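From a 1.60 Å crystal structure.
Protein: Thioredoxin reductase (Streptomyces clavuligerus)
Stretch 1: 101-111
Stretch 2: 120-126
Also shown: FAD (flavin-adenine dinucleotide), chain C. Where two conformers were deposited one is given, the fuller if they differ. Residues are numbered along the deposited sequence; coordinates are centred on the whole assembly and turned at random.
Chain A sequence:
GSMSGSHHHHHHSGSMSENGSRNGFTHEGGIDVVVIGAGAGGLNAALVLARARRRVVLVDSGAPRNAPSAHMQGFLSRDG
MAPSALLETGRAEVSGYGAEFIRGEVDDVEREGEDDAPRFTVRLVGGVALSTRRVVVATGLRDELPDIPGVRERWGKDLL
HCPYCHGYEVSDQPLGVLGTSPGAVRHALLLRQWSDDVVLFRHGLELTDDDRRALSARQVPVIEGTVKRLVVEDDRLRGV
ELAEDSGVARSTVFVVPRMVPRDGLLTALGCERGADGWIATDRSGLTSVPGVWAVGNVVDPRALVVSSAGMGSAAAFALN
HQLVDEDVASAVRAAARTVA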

# COMPACT_ATOMS: atom_id res chain seq x y z
N PHE A 101 1.56 5.38 -23.05
CA PHE A 101 0.28 5.90 -22.57
C PHE A 101 -0.68 6.18 -23.72
O PHE A 101 -0.28 6.72 -24.76
CB PHE A 101 0.49 7.21 -21.80
CG PHE A 101 0.98 7.03 -20.39
CD1 PHE A 101 0.09 6.91 -19.34
CD2 PHE A 101 2.34 7.01 -20.12
CE1 PHE A 101 0.54 6.76 -18.04
CE2 PHE A 101 2.80 6.86 -18.81
CZ PHE A 101 1.90 6.73 -17.77
N ILE A 102 -1.94 5.82 -23.51
CA ILE A 102 -3.03 6.23 -24.37
C ILE A 102 -4.09 6.90 -23.50
O ILE A 102 -4.49 6.34 -22.47
CB ILE A 102 -3.69 5.03 -25.09
CG1 ILE A 102 -2.66 4.28 -25.95
CG2 ILE A 102 -4.87 5.49 -25.95
CD1 ILE A 102 -3.18 3.00 -26.56
N ARG A 103 -4.53 8.10 -23.88
CA ARG A 103 -5.68 8.72 -23.23
C ARG A 103 -6.93 8.28 -23.97
O ARG A 103 -7.18 8.72 -25.09
CB ARG A 103 -5.58 10.24 -23.21
CG ARG A 103 -6.73 10.87 -22.44
CD ARG A 103 -6.66 12.39 -22.41
NE ARG A 103 -7.90 12.98 -21.93
CZ ARG A 103 -8.05 13.54 -20.73
NH1 ARG A 103 -7.01 13.59 -19.90
NH2 ARG A 103 -9.22 14.05 -20.37
N GLY A 104 -7.71 7.40 -23.34
CA GLY A 104 -8.91 6.85 -23.94
C GLY A 104 -9.67 6.00 -22.93
O GLY A 104 -9.29 5.95 -21.75
N GLU A 105 -10.72 5.34 -23.39
CA GLU A 105 -11.59 4.55 -22.53
C GLU A 105 -11.67 3.12 -23.03
O GLU A 105 -12.06 2.88 -24.18
CB GLU A 105 -12.99 5.16 -22.47
CG GLU A 105 -13.94 4.42 -21.52
CD GLU A 105 -15.32 5.04 -21.43
OE1 GLU A 105 -15.51 6.19 -21.87
OE2 GLU A 105 -16.23 4.37 -20.90
N VAL A 106 -11.31 2.16 -22.18
CA VAL A 106 -11.48 0.75 -22.49
C VAL A 106 -12.94 0.39 -22.27
O VAL A 106 -13.49 0.67 -21.20
CB VAL A 106 -10.60 -0.14 -21.59
CG1 VAL A 106 -10.86 -1.62 -21.86
CG2 VAL A 106 -9.12 0.19 -21.78
N ASP A 107 -13.58 -0.21 -23.27
CA ASP A 107 -14.97 -0.64 -23.12
C ASP A 107 -15.17 -2.16 -23.20
O ASP A 107 -16.28 -2.64 -23.03
CB ASP A 107 -15.88 0.10 -24.10
CG ASP A 107 -15.76 -0.39 -25.52
OD1 ASP A 107 -14.71 -0.96 -25.89
OD2 ASP A 107 -16.73 -0.21 -26.28
N ASP A 108 -14.09 -2.91 -23.45
CA ASP A 108 -14.17 -4.37 -23.43
C ASP A 108 -12.81 -5.02 -23.21
O ASP A 108 -11.80 -4.55 -23.73
CB ASP A 108 -14.79 -4.90 -24.73
CG ASP A 108 -15.10 -6.39 -24.68
OD1 ASP A 108 -15.65 -6.86 -23.66
OD2 ASP A 108 -14.80 -7.09 -25.67
N VAL A 109 -12.80 -6.11 -22.44
CA VAL A 109 -11.64 -6.98 -22.30
C VAL A 109 -12.12 -8.42 -22.46
O VAL A 109 -13.02 -8.86 -21.75
CB VAL A 109 -10.95 -6.82 -20.93
CG1 VAL A 109 -9.70 -7.69 -20.85
CG2 VAL A 109 -10.59 -5.36 -20.67
N GLU A 110 -11.53 -9.14 -23.42
CA GLU A 110 -11.91 -10.53 -23.71
C GLU A 110 -10.73 -11.47 -23.51
O GLU A 110 -9.62 -11.19 -23.97
CB GLU A 110 -12.42 -10.64 -25.15
CG GLU A 110 -12.90 -12.03 -25.53
CD GLU A 110 -13.58 -12.08 -26.89
OE1 GLU A 110 -14.28 -13.07 -27.18
OE2 GLU A 110 -13.41 -11.12 -27.68
N ARG A 111 -10.97 -12.58 -22.83
CA ARG A 111 -9.93 -13.56 -22.52
C ARG A 111 -9.77 -14.59 -23.63
O ARG A 111 -10.76 -15.06 -24.20
CB ARG A 111 -10.24 -14.26 -21.20
CG ARG A 111 -9.14 -15.19 -20.72
CD ARG A 111 -9.13 -15.32 -19.21
NE ARG A 111 -10.32 -15.97 -18.67
CZ ARG A 111 -10.41 -17.24 -18.28
NH1 ARG A 111 -11.56 -17.70 -17.81
NH2 ARG A 111 -9.36 -18.06 -18.36
N PHE A 120 -5.27 -11.66 -23.57
CA PHE A 120 -6.46 -10.80 -23.57
C PHE A 120 -6.47 -9.85 -24.75
O PHE A 120 -5.41 -9.40 -25.21
CB PHE A 120 -6.54 -9.99 -22.27
CG PHE A 120 -6.51 -10.84 -21.04
CD1 PHE A 120 -7.68 -11.26 -20.44
CD2 PHE A 120 -5.30 -11.23 -20.48
CE1 PHE A 120 -7.66 -12.04 -19.30
CE2 PHE A 120 -5.27 -12.02 -19.34
CZ PHE A 120 -6.45 -12.43 -18.75
N THR A 121 -7.66 -9.54 -25.25
CA THR A 121 -7.86 -8.46 -26.20
C THR A 121 -8.54 -7.31 -25.47
O THR A 121 -9.62 -7.47 -24.90
CB THR A 121 -8.74 -8.90 -27.39
OG1 THR A 121 -8.12 -10.01 -28.06
CG2 THR A 121 -8.90 -7.75 -28.39
N VAL A 122 -7.88 -6.15 -25.47
CA VAL A 122 -8.40 -4.94 -24.85
C VAL A 122 -8.89 -4.02 -25.96
O VAL A 122 -8.14 -3.70 -26.87
CB VAL A 122 -7.31 -4.24 -24.01
CG1 VAL A 122 -7.82 -2.93 -23.42
CG2 VAL A 122 -6.82 -5.16 -22.91
N ARG A 123 -10.15 -3.60 -25.87
CA ARG A 123 -10.78 -2.78 -26.91
C ARG A 123 -11.19 -1.42 -26.34
O ARG A 123 -11.80 -1.34 -25.27
CB ARG A 123 -12.00 -3.51 -27.50
CG ARG A 123 -11.66 -4.85 -28.13
CD ARG A 123 -12.87 -5.54 -28.74
NE ARG A 123 -12.51 -6.80 -29.38
CZ ARG A 123 -12.75 -8.00 -28.86
NH1 ARG A 123 -13.37 -8.12 -27.70
NH2 ARG A 123 -12.38 -9.10 -29.52
N LEU A 124 -10.86 -0.36 -27.08
CA LEU A 124 -11.18 1.01 -26.67
C LEU A 124 -12.41 1.53 -27.40
O LEU A 124 -12.73 1.08 -28.50
CB LEU A 124 -10.01 1.96 -26.98
CG LEU A 124 -8.83 2.01 -26.00
CD1 LEU A 124 -8.12 0.66 -25.91
CD2 LEU A 124 -7.86 3.10 -26.42
N VAL A 125 -13.08 2.50 -26.77
CA VAL A 125 -14.13 3.26 -27.45
C VAL A 125 -13.48 3.92 -28.67
O VAL A 125 -12.43 4.56 -28.55
CB VAL A 125 -14.74 4.34 -26.53
CG1 VAL A 125 -15.75 5.18 -27.29
CG2 VAL A 125 -15.40 3.70 -25.31
N GLY A 126 -14.09 3.75 -29.83
CA GLY A 126 -13.53 4.25 -31.08
C GLY A 126 -13.02 3.15 -32.00
O GLY A 126 -12.97 3.34 -33.21
PA FAD C . -8.26 6.90 -9.37
O1A FAD C . -7.21 7.80 -8.78
O2A FAD C . -9.69 7.36 -9.35
O5B FAD C . -7.85 6.60 -10.89
C5B FAD C . -8.66 5.76 -11.70
C4B FAD C . -8.40 6.11 -13.16
O4B FAD C . -9.00 5.13 -14.00
C3B FAD C . -8.99 7.46 -13.55
O3B FAD C . -7.97 8.33 -14.05
C2B FAD C . -10.02 7.13 -14.62
O2B FAD C . -10.06 8.12 -15.66
C1B FAD C . -9.54 5.79 -15.15
N9A FAD C . -10.55 4.91 -15.77
C8A FAD C . -11.70 4.49 -15.21
N7A FAD C . -12.37 3.67 -16.07
C5A FAD C . -11.63 3.57 -17.19
C6A FAD C . -11.75 2.86 -18.48
N6A FAD C . -12.83 2.09 -18.74
N1A FAD C . -10.75 3.01 -19.38
C2A FAD C . -9.67 3.78 -19.12
N3A FAD C . -9.50 4.45 -17.96
C4A FAD C . -10.43 4.38 -16.98
N1 FAD C . -7.00 10.34 -0.89
C2 FAD C . -5.87 10.72 -0.24
O2 FAD C . -5.02 9.84 0.02
N3 FAD C . -5.64 11.99 0.13
C4 FAD C . -6.51 12.98 -0.14
O4 FAD C . -6.27 14.15 0.22
C4X FAD C . -7.77 12.65 -0.86
N5 FAD C . -8.71 13.58 -1.16
C5X FAD C . -9.85 13.22 -1.81
C6 FAD C . -10.80 14.19 -2.11
C7 FAD C . -11.98 13.86 -2.78
C7M FAD C . -12.99 14.93 -3.10
C8 FAD C . -12.23 12.45 -3.17
C8M FAD C . -13.50 12.07 -3.88
C9 FAD C . -11.28 11.47 -2.87
C9A FAD C . -10.10 11.80 -2.20
N10 FAD C . -9.12 10.82 -1.88
C10 FAD C . -7.96 11.23 -1.22
C1' FAD C . -9.26 9.40 -2.23
C2' FAD C . -8.63 9.17 -3.61
O2' FAD C . -9.49 9.72 -4.62
C3' FAD C . -8.41 7.68 -3.89
O3' FAD C . -7.61 7.12 -2.84
C4' FAD C . -7.71 7.42 -5.22
O4' FAD C . -8.32 8.15 -6.29
C5' FAD C . -7.75 5.94 -5.59
O5' FAD C . -6.78 5.70 -6.61
P FAD C . -7.08 4.69 -7.82
O1P FAD C . -7.76 3.46 -7.29
O2P FAD C . -5.81 4.58 -8.63
O3P FAD C . -8.24 5.43 -8.69
O HOH W 1 -11.21 5.84 -26.24

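Two strands, 106-111 and 120-124, run antiparallel at 169°, their axes approaching to 4.6 Å, and a bulge interrupts the pairing between V106 and D108; V106 N and O turn to the FAD on the side away from stretch 2. Ahead of the bulge, stretch 1 makes sparing contact. I102 points toward stretch 2 and sets its CG2 3.9 Å from CD2 of L124, a plain apolar touch. G104 leaves room for that same leucine: an ideal CB on G104 would lie only 3.3 Å from L124 CD2, a tight fit.

E105 contributes through its backbone. E105 O accepts a hydrogen bond from V125 N at 2.8 Å, nearly straight at 165°, while a water accepts from E105 N (2.9 Å) and its oxygen donates to V125 O (2.9 Å), so the water bridges E105 N and V125 O. V106, paired with L124 at a non-hydrogen-bonded position, is free to spend its backbone on the cofactor: V106 N donates to FAD N1A at 3.0 Å, and FAD N6A donates to V106 O at 2.9 Å, so the backbone of V106 pairs with the adenine edge. V106 CG1 lies 3.7 Å from V122 CG1, an apolar contact.

The register slips by one residue between V106 and D108. In this bulge R123 O serves two successive amides, taking a bond from D107 N at 2.9 Å and a weak one from D108 N at 3.3 Å. With psi near -2°, D107 departs from the extended backbone of its neighbours.

Regular pairing then resumes, and the side chains sort by alternation. At D108, R123 N donates to D108 O at 2.9 Å, and R123 NH1 forms a salt bridge with D108 OD2 at 2.7 Å. D108 shares its face with E110, T121 and R123; V109 lies on the other, with R111, F120 and V122. V109 CG1 sits 4.1 Å from F120 CD1 and 4.4 Å from V122 CG2, a buried apolar patch, and a CA-H...O contact joins V109 CA to T121 O at 3.3 Å.

E110 and T121 exchange reciprocal bonds, E110 N to T121 O and T121 N to E110 O, both 2.9 Å. On the face of D108, R123 NH2 forms a salt bridge with E110 OE2 at 2.9 Å, and R123 NH1 also donates to E110 OE2 at 3.0 Å. The extended arginine thus gathers both acids at the edge of its guanidinium, one cation tying together two carboxylates that would otherwise repel.

R111 closes the walk with its aliphatic part, R111 CD lying 3.6 Å from F120 CE1, while its NH2 is hydrogen-bonded elsewhere in the structure.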